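Long-range contact in hypothetical protein HI0074 (Haemophilus influenzae, PDB 1JOG), which probably acts as the RNase toxin of a type VII toxin-antitoxin system, held in check by its cognate antitoxin MntA: residues I47-M61 / W99-T112. Residues are numbered along the deposited sequence; the frame is centred on the assembly and turned at random.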
ATOM      1  N   ILE A  47      -3.716   6.271   3.879  1.00 38.92           N
ATOM      2  CA  ILE A  47      -3.764   4.878   4.283  1.00 30.81           C
ATOM      3  C   ILE A  47      -2.399   4.178   3.972  1.00 37.79           C
ATOM      4  O   ILE A  47      -1.853   3.360   4.743  1.00 31.16           O
ATOM      5  CB  ILE A  47      -4.958   4.150   3.597  1.00  8.69           C
ATOM      6  CG1 ILE A  47      -6.263   4.606   4.279  1.00 34.38           C
ATOM      7  CG2 ILE A  47      -4.977   2.607   3.961  1.00  8.14           C
ATOM      8  CD1 ILE A  47      -7.568   3.740   3.896  1.00 19.19           C
ATOM      9  N   GLN A  48      -1.844   4.566   2.857  1.00 27.78           N
ATOM     10  CA  GLN A  48      -0.557   4.046   2.413  1.00 30.20           C
ATOM     11  C   GLN A  48       0.508   4.475   3.394  1.00 33.83           C
ATOM     12  O   GLN A  48       1.453   3.743   3.664  1.00 28.45           O
ATOM     13  CB  GLN A  48      -0.213   4.654   1.039  1.00 31.14           C
ATOM     14  CG  GLN A  48       1.143   4.171   0.577  1.00 36.00           C
ATOM     15  CD  GLN A  48       1.038   2.951  -0.258  1.00 43.07           C
ATOM     16  OE1 GLN A  48       0.136   2.097  -0.079  1.00 47.50           O
ATOM     17  NE2 GLN A  48       1.975   2.828  -1.194  1.00 48.73           N
ATOM     18  N   LYS A  49       0.363   5.709   3.877  1.00 25.88           N
ATOM     19  CA  LYS A  49       1.286   6.264   4.771  1.00 24.20           C
ATOM     20  C   LYS A  49       1.111   5.605   6.111  1.00 24.08           C
ATOM     21  O   LYS A  49       2.081   5.426   6.792  1.00 23.86           O
ATOM     22  CB  LYS A  49       1.115   7.764   4.853  1.00 33.26           C
ATOM     23  CG  LYS A  49       1.777   8.433   3.671  1.00 25.36           C
ATOM     24  CD  LYS A  49       1.554   9.932   3.705  1.00 26.41           C
ATOM     25  CE  LYS A  49       2.392  10.607   2.664  1.00 23.93           C
ATOM     26  NZ  LYS A  49       2.530  12.115   3.047  1.00 21.62           N
ATOM     27  N   PHE A  50      -0.116   5.241   6.481  1.00 33.31           N
ATOM     28  CA  PHE A  50      -0.326   4.548   7.748  1.00 26.01           C
ATOM     29  C   PHE A  50       0.431   3.178   7.750  1.00 19.95           C
ATOM     30  O   PHE A  50       1.048   2.770   8.727  1.00 33.30           O
ATOM     31  CB  PHE A  50      -1.816   4.347   7.980  1.00 32.66           C
ATOM     32  CG  PHE A  50      -2.126   3.179   8.829  1.00 20.14           C
ATOM     33  CD1 PHE A  50      -2.531   1.983   8.254  1.00 23.55           C
ATOM     34  CD2 PHE A  50      -1.864   3.212  10.183  1.00 31.78           C
ATOM     35  CE1 PHE A  50      -2.674   0.772   9.010  1.00 21.96           C
ATOM     36  CE2 PHE A  50      -1.994   2.031  10.951  1.00 18.00           C
ATOM     37  CZ  PHE A  50      -2.397   0.817  10.355  1.00 43.16           C
ATOM     38  N   GLU A  51       0.406   2.520   6.602  1.00 23.81           N
ATOM     39  CA  GLU A  51       1.052   1.260   6.439  1.00 31.05           C
ATOM     40  C   GLU A  51       2.571   1.481   6.625  1.00 50.49           C
ATOM     41  O   GLU A  51       3.215   0.660   7.273  1.00 35.71           O
ATOM     42  CB  GLU A  51       0.734   0.673   5.052  1.00 15.47           C
ATOM     43  CG  GLU A  51      -0.753   0.391   4.801  1.00 31.90           C
ATOM     44  CD  GLU A  51      -0.967  -0.020   3.343  1.00 38.47           C
ATOM     45  OE1 GLU A  51      -2.092   0.020   2.837  1.00 60.43           O
ATOM     46  OE2 GLU A  51       0.022  -0.386   2.698  1.00 50.24           O
ATOM     47  N   PHE A  52       3.146   2.567   6.084  1.00 25.64           N
ATOM     48  CA  PHE A  52       4.586   2.781   6.275  1.00 36.40           C
ATOM     49  C   PHE A  52       4.970   2.890   7.727  1.00 35.79           C
ATOM     50  O   PHE A  52       5.895   2.204   8.155  1.00 42.06           O
ATOM     51  CB  PHE A  52       5.102   4.030   5.566  1.00 38.28           C
ATOM     52  CG  PHE A  52       4.916   4.024   4.056  1.00 17.48           C
ATOM     53  CD1 PHE A  52       4.577   5.259   3.388  1.00 56.29           C
ATOM     54  CD2 PHE A  52       5.057   2.862   3.294  1.00 24.31           C
ATOM     55  CE1 PHE A  52       4.375   5.339   1.965  1.00 36.23           C
ATOM     56  CE2 PHE A  52       4.857   2.864   1.857  1.00 23.65           C
ATOM     57  CZ  PHE A  52       4.513   4.133   1.181  1.00 38.89           C
ATOM     58  N   VAL A  53       4.293   3.737   8.503  1.00 37.23           N
ATOM     59  CA  VAL A  53       4.659   3.862   9.942  1.00 36.52           C
ATOM     60  C   VAL A  53       4.489   2.559  10.761  1.00 36.30           C
ATOM     61  O   VAL A  53       5.326   2.179  11.551  1.00 44.50           O
ATOM     62  CB  VAL A  53       3.872   4.996  10.556  1.00 49.58           C
ATOM     63  CG1 VAL A  53       4.221   5.182  12.040  1.00 24.86           C
ATOM     64  CG2 VAL A  53       4.165   6.222   9.755  1.00 20.89           C
ATOM     65  N   TYR A  54       3.406   1.861  10.508  1.00 27.50           N
ATOM     66  CA  TYR A  54       3.139   0.592  11.132  1.00 26.97           C
ATOM     67  C   TYR A  54       4.327  -0.382  10.919  1.00 38.53           C
ATOM     68  O   TYR A  54       4.912  -0.934  11.890  1.00 32.05           O
ATOM     69  CB  TYR A  54       1.877  -0.008  10.502  1.00 15.37           C
ATOM     70  CG  TYR A  54       1.747  -1.433  10.856  1.00 10.07           C
ATOM     71  CD1 TYR A  54       1.475  -1.789  12.164  1.00 21.80           C
ATOM     72  CD2 TYR A  54       2.015  -2.440   9.952  1.00 15.49           C
ATOM     73  CE1 TYR A  54       1.467  -3.098  12.589  1.00 16.21           C
ATOM     74  CE2 TYR A  54       2.044  -3.780  10.395  1.00 20.75           C
ATOM     75  CZ  TYR A  54       1.751  -4.070  11.751  1.00 18.50           C
ATOM     76  OH  TYR A  54       1.640  -5.352  12.267  1.00 32.95           O
ATOM     77  N   GLU A  55       4.601  -0.663   9.648  1.00 18.34           N
ATOM     78  CA  GLU A  55       5.724  -1.512   9.270  1.00 43.90           C
ATOM     79  C   GLU A  55       7.070  -1.054   9.903  1.00 26.35           C
ATOM     80  O   GLU A  55       7.695  -1.816  10.609  1.00 29.12           O
ATOM     81  CB  GLU A  55       5.906  -1.535   7.776  1.00 35.43           C
ATOM     82  CG  GLU A  55       5.936  -2.918   7.185  1.00 45.61           C
ATOM     83  CD  GLU A  55       4.556  -3.294   6.706  1.00 77.58           C
ATOM     84  OE1 GLU A  55       3.767  -3.780   7.539  1.00 78.04           O
ATOM     85  OE2 GLU A  55       4.250  -3.073   5.504  1.00 77.52           O
ATOM     86  N   LEU A  56       7.413   0.210   9.714  1.00 26.34           N
ATOM     87  CA  LEU A  56       8.648   0.788  10.235  1.00 29.97           C
ATOM     88  C   LEU A  56       8.634   0.721  11.747  1.00 42.31           C
ATOM     89  O   LEU A  56       9.649   0.340  12.394  1.00 29.86           O
ATOM     90  CB  LEU A  56       8.824   2.231   9.751  1.00 18.53           C
ATOM     91  CG  LEU A  56       9.438   2.815   8.436  1.00 41.66           C
ATOM     92  CD1 LEU A  56       9.805   1.766   7.464  1.00 34.24           C
ATOM     93  CD2 LEU A  56       8.470   3.799   7.733  1.00 34.13           C
ATOM     94  N   SER A  57       7.483   1.052  12.334  1.00 35.95           N
ATOM     95  CA  SER A  57       7.407   0.991  13.817  1.00 19.87           C
ATOM     96  C   SER A  57       7.746  -0.425  14.238  1.00 33.01           C
ATOM     97  O   SER A  57       8.438  -0.611  15.232  1.00 27.86           O
ATOM     98  CB  SER A  57       5.997   1.344  14.391  1.00 21.58           C
ATOM     99  OG  SER A  57       5.669   2.719  14.149  1.00 27.27           O
ATOM    100  N   LEU A  58       7.252  -1.437  13.508  1.00 34.99           N
ATOM    101  CA  LEU A  58       7.579  -2.777  13.931  1.00 38.33           C
ATOM    102  C   LEU A  58       9.014  -3.149  13.588  1.00 46.90           C
ATOM    103  O   LEU A  58       9.639  -3.953  14.290  1.00 26.00           O
ATOM    104  CB  LEU A  58       6.579  -3.804  13.404  1.00 30.89           C
ATOM    105  CG  LEU A  58       5.602  -3.954  14.569  1.00 47.90           C
ATOM    106  CD1 LEU A  58       4.190  -3.494  14.216  1.00 41.61           C
ATOM    107  CD2 LEU A  58       5.667  -5.359  15.079  1.00 32.93           C
ATOM    108  N   LYS A  59       9.556  -2.556  12.532  1.00 36.77           N
ATOM    109  CA  LYS A  59      10.925  -2.886  12.199  1.00 48.82           C
ATOM    110  C   LYS A  59      11.795  -2.361  13.330  1.00 46.66           C
ATOM    111  O   LYS A  59      12.670  -3.058  13.761  1.00 40.19           O
ATOM    112  CB  LYS A  59      11.353  -2.297  10.857  1.00 45.83           C
ATOM    113  CG  LYS A  59      11.279  -3.289   9.739  1.00 65.19           C
ATOM    114  CD  LYS A  59      10.320  -2.843   8.655  1.00 78.64           C
ATOM    115  CE  LYS A  59      10.236  -3.840   7.481  1.00 60.51           C
ATOM    116  NZ  LYS A  59       9.679  -3.090   6.291  1.00 67.32           N
HETATM  117  N   MSE A  60      11.485  -1.170  13.851  1.00 47.91           N
HETATM  118  CA  MSE A  60      12.258  -0.549  14.932  1.00 28.21           C
HETATM  119  C   MSE A  60      12.142  -1.297  16.242  1.00 31.38           C
HETATM  120  O   MSE A  60      13.124  -1.434  16.935  1.00 41.98           O
HETATM  121  CB  MSE A  60      11.823   0.925  15.166  1.00 30.33           C
HETATM  122  CG  MSE A  60      12.193   1.838  13.974  1.00 49.30           C
HETATM  123 SE   MSE A  60      14.147   1.923  13.721  1.00 57.03          SE
HETATM  124  CE  MSE A  60      14.459   1.007  12.270  1.00 25.35           C
HETATM  125  N   MSE A  61      10.963  -1.792  16.592  1.00 40.25           N
HETATM  126  CA  MSE A  61      10.882  -2.523  17.815  1.00 44.06           C
HETATM  127  C   MSE A  61      11.800  -3.723  17.603  1.00 39.46           C
HETATM  128  O   MSE A  61      12.439  -4.169  18.519  1.00 29.63           O
HETATM  129  CB  MSE A  61       9.483  -3.070  18.071  1.00 19.71           C
HETATM  130  CG  MSE A  61       8.435  -2.021  18.403  1.00 28.76           C
HETATM  131 SE   MSE A  61       6.667  -2.908  18.505  1.00 27.54          SE
HETATM  132  CE  MSE A  61       5.870  -1.161  17.961  1.00 19.48           C
ATOM    133  N   TRP A  99      -1.597  -2.718  19.103  1.00 34.59           N
ATOM    134  CA  TRP A  99      -0.736  -3.042  17.955  1.00 31.33           C
ATOM    135  C   TRP A  99      -1.286  -4.274  17.289  1.00 31.55           C
ATOM    136  O   TRP A  99      -1.207  -4.408  16.069  1.00 40.24           O
ATOM    137  CB  TRP A  99       0.713  -3.226  18.390  1.00 28.63           C
ATOM    138  CG  TRP A  99       1.273  -1.894  18.758  1.00 21.76           C
ATOM    139  CD1 TRP A  99       1.305  -1.289  20.037  1.00 21.90           C
ATOM    140  CD2 TRP A  99       1.805  -0.943  17.864  1.00 24.94           C
ATOM    141  NE1 TRP A  99       1.830  -0.033  19.934  1.00 28.03           N
ATOM    142  CE2 TRP A  99       2.157   0.202  18.619  1.00 13.53           C
ATOM    143  CE3 TRP A  99       2.021  -0.934  16.492  1.00 31.68           C
ATOM    144  CZ2 TRP A  99       2.700   1.334  18.038  1.00 18.05           C
ATOM    145  CZ3 TRP A  99       2.540   0.219  15.929  1.00  9.72           C
ATOM    146  CH2 TRP A  99       2.877   1.319  16.678  1.00 15.70           C
ATOM    147  N   VAL A 100      -1.926  -5.143  18.078  1.00 25.41           N
ATOM    148  CA  VAL A 100      -2.513  -6.323  17.490  1.00 24.44           C
ATOM    149  C   VAL A 100      -3.632  -5.866  16.548  1.00 43.43           C
ATOM    150  O   VAL A 100      -3.821  -6.392  15.450  1.00 47.94           O
ATOM    151  CB  VAL A 100      -3.059  -7.255  18.570  1.00 28.84           C
ATOM    152  CG1 VAL A 100      -3.932  -8.300  17.928  1.00 22.89           C
ATOM    153  CG2 VAL A 100      -1.928  -7.954  19.286  1.00 31.75           C
ATOM    154  N   ALA A 101      -4.361  -4.851  16.977  1.00 42.95           N
ATOM    155  CA  ALA A 101      -5.441  -4.324  16.166  1.00 37.87           C
ATOM    156  C   ALA A 101      -4.839  -3.563  14.966  1.00 42.58           C
ATOM    157  O   ALA A 101      -5.398  -3.611  13.869  1.00 40.24           O
ATOM    158  CB  ALA A 101      -6.369  -3.385  17.050  1.00 20.04           C
ATOM    159  N   TYR A 102      -3.723  -2.851  15.147  1.00 34.04           N
ATOM    160  CA  TYR A 102      -3.101  -2.145  13.988  1.00 32.41           C
ATOM    161  C   TYR A 102      -2.687  -3.142  12.854  1.00 26.07           C
ATOM    162  O   TYR A 102      -2.757  -2.852  11.674  1.00 28.68           O
ATOM    163  CB  TYR A 102      -1.918  -1.333  14.481  1.00 42.62           C
ATOM    164  CG  TYR A 102      -2.307  -0.222  15.443  1.00 46.59           C
ATOM    165  CD1 TYR A 102      -1.400   0.270  16.394  1.00 44.59           C
ATOM    166  CD2 TYR A 102      -3.590   0.332  15.399  1.00 30.05           C
ATOM    167  CE1 TYR A 102      -1.770   1.261  17.260  1.00 24.26           C
ATOM    168  CE2 TYR A 102      -3.973   1.308  16.247  1.00 11.79           C
ATOM    169  CZ  TYR A 102      -3.073   1.774  17.194  1.00 24.04           C
ATOM    170  OH  TYR A 102      -3.518   2.689  18.157  1.00 23.09           O
ATOM    171  N   ARG A 103      -2.298  -4.348  13.219  1.00 34.51           N
ATOM    172  CA  ARG A 103      -2.024  -5.332  12.202  1.00 37.60           C
ATOM    173  C   ARG A 103      -3.351  -5.797  11.497  1.00 23.20           C
ATOM    174  O   ARG A 103      -3.387  -5.915  10.283  1.00 28.71           O
ATOM    175  CB  ARG A 103      -1.293  -6.531  12.825  1.00 25.39           C
ATOM    176  CG  ARG A 103      -0.956  -7.484  11.740  1.00 45.51           C
ATOM    177  CD  ARG A 103      -0.074  -8.632  12.161  1.00 46.89           C
ATOM    178  NE  ARG A 103      -0.779  -9.502  13.059  1.00 63.98           N
ATOM    179  CZ  ARG A 103      -0.377 -10.714  13.379  1.00 73.73           C
ATOM    180  NH1 ARG A 103       0.742 -11.196  12.849  1.00 76.11           N
ATOM    181  NH2 ARG A 103      -1.086 -11.422  14.253  1.00 75.64           N
ATOM    182  N   ASP A 104      -4.412  -6.137  12.257  1.00 29.63           N
ATOM    183  CA  ASP A 104      -5.688  -6.523  11.620  1.00 34.47           C
ATOM    184  C   ASP A 104      -6.060  -5.359  10.636  1.00 19.84           C
ATOM    185  O   ASP A 104      -6.347  -5.572   9.466  1.00 31.40           O
ATOM    186  CB  ASP A 104      -6.803  -6.771  12.644  1.00 55.66           C
ATOM    187  CG  ASP A 104      -6.481  -7.909  13.699  1.00 63.91           C
ATOM    188  OD1 ASP A 104      -5.807  -8.971  13.436  1.00 31.54           O
ATOM    189  OD2 ASP A 104      -6.972  -7.719  14.844  1.00 73.26           O
HETATM  190  N   MSE A 105      -5.916  -4.140  11.081  1.00 26.59           N
HETATM  191  CA  MSE A 105      -6.135  -2.987  10.226  1.00 26.13           C
HETATM  192  C   MSE A 105      -5.156  -3.136   9.021  1.00 39.00           C
HETATM  193  O   MSE A 105      -5.578  -3.155   7.823  1.00 28.65           O
HETATM  194  CB  MSE A 105      -5.824  -1.733  11.031  1.00 31.23           C
HETATM  195  CG  MSE A 105      -6.457  -0.446  10.601  1.00 26.85           C
HETATM  196 SE   MSE A 105      -6.076   0.882  11.951  1.00 43.35          SE
HETATM  197  CE  MSE A 105      -5.289   2.345  10.906  1.00 39.18           C
ATOM    198  N   ARG A 106      -3.861  -3.289   9.317  1.00 28.60           N
ATOM    199  CA  ARG A 106      -2.955  -3.409   8.189  1.00 35.96           C
ATOM    200  C   ARG A 106      -3.293  -4.487   7.179  1.00 32.17           C
ATOM    201  O   ARG A 106      -3.184  -4.208   5.974  1.00 34.94           O
ATOM    202  CB  ARG A 106      -1.485  -3.549   8.526  1.00 35.40           C
ATOM    203  CG  ARG A 106      -0.793  -3.430   7.161  1.00 34.80           C
ATOM    204  CD  ARG A 106       0.641  -3.392   7.175  1.00 52.21           C
ATOM    205  NE  ARG A 106       1.186  -3.219   5.831  1.00 50.13           N
ATOM    206  CZ  ARG A 106       0.592  -3.677   4.736  1.00 61.61           C
ATOM    207  NH1 ARG A 106      -0.582  -4.316   4.781  1.00 50.76           N
ATOM    208  NH2 ARG A 106       1.222  -3.567   3.594  1.00 41.55           N
ATOM    209  N   ASN A 107      -3.703  -5.665   7.653  1.00 30.13           N
ATOM    210  CA  ASN A 107      -4.091  -6.812   6.800  1.00 29.87           C
ATOM    211  C   ASN A 107      -5.400  -6.625   6.050  1.00 44.88           C
ATOM    212  O   ASN A 107      -5.795  -7.555   5.391  1.00 44.71           O
ATOM    213  CB  ASN A 107      -4.271  -8.089   7.592  1.00 28.14           C
ATOM    214  CG  ASN A 107      -2.947  -8.564   8.321  1.00 54.37           C
ATOM    215  OD1 ASN A 107      -1.845  -8.427   7.786  1.00 29.18           O
ATOM    216  ND2 ASN A 107      -3.085  -9.148   9.527  1.00 38.22           N
ATOM    217  N   ILE A 108      -6.111  -5.488   6.187  1.00 27.91           N
ATOM    218  CA  ILE A 108      -7.318  -5.301   5.372  1.00 40.79           C
ATOM    219  C   ILE A 108      -7.151  -4.078   4.463  1.00 39.42           C
ATOM    220  O   ILE A 108      -8.040  -3.752   3.676  1.00 40.72           O
ATOM    221  CB  ILE A 108      -8.613  -5.110   6.250  1.00 34.18           C
ATOM    222  CG1 ILE A 108      -8.470  -3.920   7.208  1.00 25.13           C
ATOM    223  CG2 ILE A 108      -8.867  -6.393   6.931  1.00 14.97           C
ATOM    224  CD1 ILE A 108      -9.526  -3.809   8.224  1.00 41.91           C
ATOM    225  N   THR A 109      -6.026  -3.368   4.593  1.00 32.62           N
ATOM    226  CA  THR A 109      -5.839  -2.211   3.733  1.00 37.56           C
ATOM    227  C   THR A 109      -5.815  -2.624   2.261  1.00 26.38           C
ATOM    228  O   THR A 109      -6.043  -1.766   1.413  1.00 31.13           O
ATOM    229  CB  THR A 109      -4.578  -1.430   4.056  1.00 26.51           C
ATOM    230  OG1 THR A 109      -3.452  -2.241   3.779  1.00 46.67           O
ATOM    231  CG2 THR A 109      -4.589  -1.003   5.507  1.00 44.08           C
ATOM    232  N   SER A 110      -5.543  -3.904   1.949  1.00 29.19           N
ATOM    233  CA  SER A 110      -5.587  -4.352   0.537  1.00 42.04           C
ATOM    234  C   SER A 110      -7.040  -4.351   0.055  1.00 41.92           C
ATOM    235  O   SER A 110      -7.308  -4.515  -1.149  1.00 34.38           O
ATOM    236  CB  SER A 110      -5.037  -5.782   0.311  1.00 11.23           C
ATOM    237  OG  SER A 110      -5.843  -6.811   0.943  1.00 46.17           O
ATOM    238  N   HIS A 111      -7.980  -4.170   0.980  1.00 31.67           N
ATOM    239  CA  HIS A 111      -9.411  -4.105   0.572  1.00 50.01           C
ATOM    240  C   HIS A 111      -9.871  -2.664   0.448  1.00 41.78           C
ATOM    241  O   HIS A 111     -11.015  -2.382   0.102  1.00 35.50           O
ATOM    242  CB  HIS A 111     -10.306  -4.838   1.572  1.00 49.08           C
ATOM    243  CG  HIS A 111      -9.993  -6.284   1.659  1.00 58.34           C
ATOM    244  ND1 HIS A 111      -9.112  -6.888   0.788  1.00 64.83           N
ATOM    245  CD2 HIS A 111     -10.366  -7.235   2.543  1.00 71.80           C
ATOM    246  CE1 HIS A 111      -8.952  -8.153   1.137  1.00 76.63           C
ATOM    247  NE2 HIS A 111      -9.702  -8.389   2.201  1.00 70.70           N
ATOM    248  N   THR A 112      -8.947  -1.747   0.705  1.00 35.07           N
ATOM    249  CA  THR A 112      -9.251  -0.337   0.675  1.00 47.66           C
ATOM    250  C   THR A 112      -9.764   0.286  -0.664  1.00 33.59           C
ATOM    251  O   THR A 112     -10.104   1.493  -0.711  1.00 28.22           O
ATOM    252  CB  THR A 112      -8.029   0.427   1.383  1.00  7.88           C
ATOM    253  OG1 THR A 112      -8.493   0.743   2.700  1.00 62.94           O
ATOM    254  CG2 THR A 112      -7.586   1.713   0.698  1.00 54.53           C
TER
HETATM  255  O   HOH W   1       0.128  -2.682   0.754  1.00 55.18           O
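Tyr54 meets Tyr102 and Glu51 meets Arg106 where helix 47-61 and helix 99-106 run past each other at 135° between their N-to-C directions, the axes 10.8 Å apart. After Arg106 a type I turn and a short 3-10 segment carry the chain on to Ile47, whose CD1 touches Thr112 OG1, tip to tip. The wide axis spacing suits large side chains. Trp99 is a knob set among Tyr54, Ser57, Leu58 and Met61; the extended selenomethionine Met61 lays CE over the indole's six-membered ring, 3.8 Å from its centroid. Phe50 offers a flat face to Met105, another selenomethionine, whose chain bends at its last torsion (chi3 127°) to bring CE 3.3 Å from the ring centroid, a CH-pi contact, with SE an oblique Met-aromatic partner.

Arg106, probably an active-site residue of the RX(4)HXY motif, suits its place by combining an apolar stem with a charged head. Its chain, straight from CG to NE, passes Tyr54, the CD methylene lying obliquely against CD2 of that ring. NE donates to Glu55 OE2 at 3.1 Å, on the syn side of the carboxylate. Glu51 OE2 lies over the guanidinium face, 3.5 Å from NH2, so this salt bridge rests on charge alone; a water donates to OE2 and weakly accepts from NH2. Glu51 OE1 lies 2.8 Å from Thr109 OG1.

Phe128 of helix 125-140 packs edge-to-face with Phe50 and Tyr102, and Asp127 is hydrogen-bonded to the Tyr102 hydroxyl. Phe80 of helix 80-89 touches Tyr54 and Leu58, and Thr112 packs on Phe52 of the second subunit.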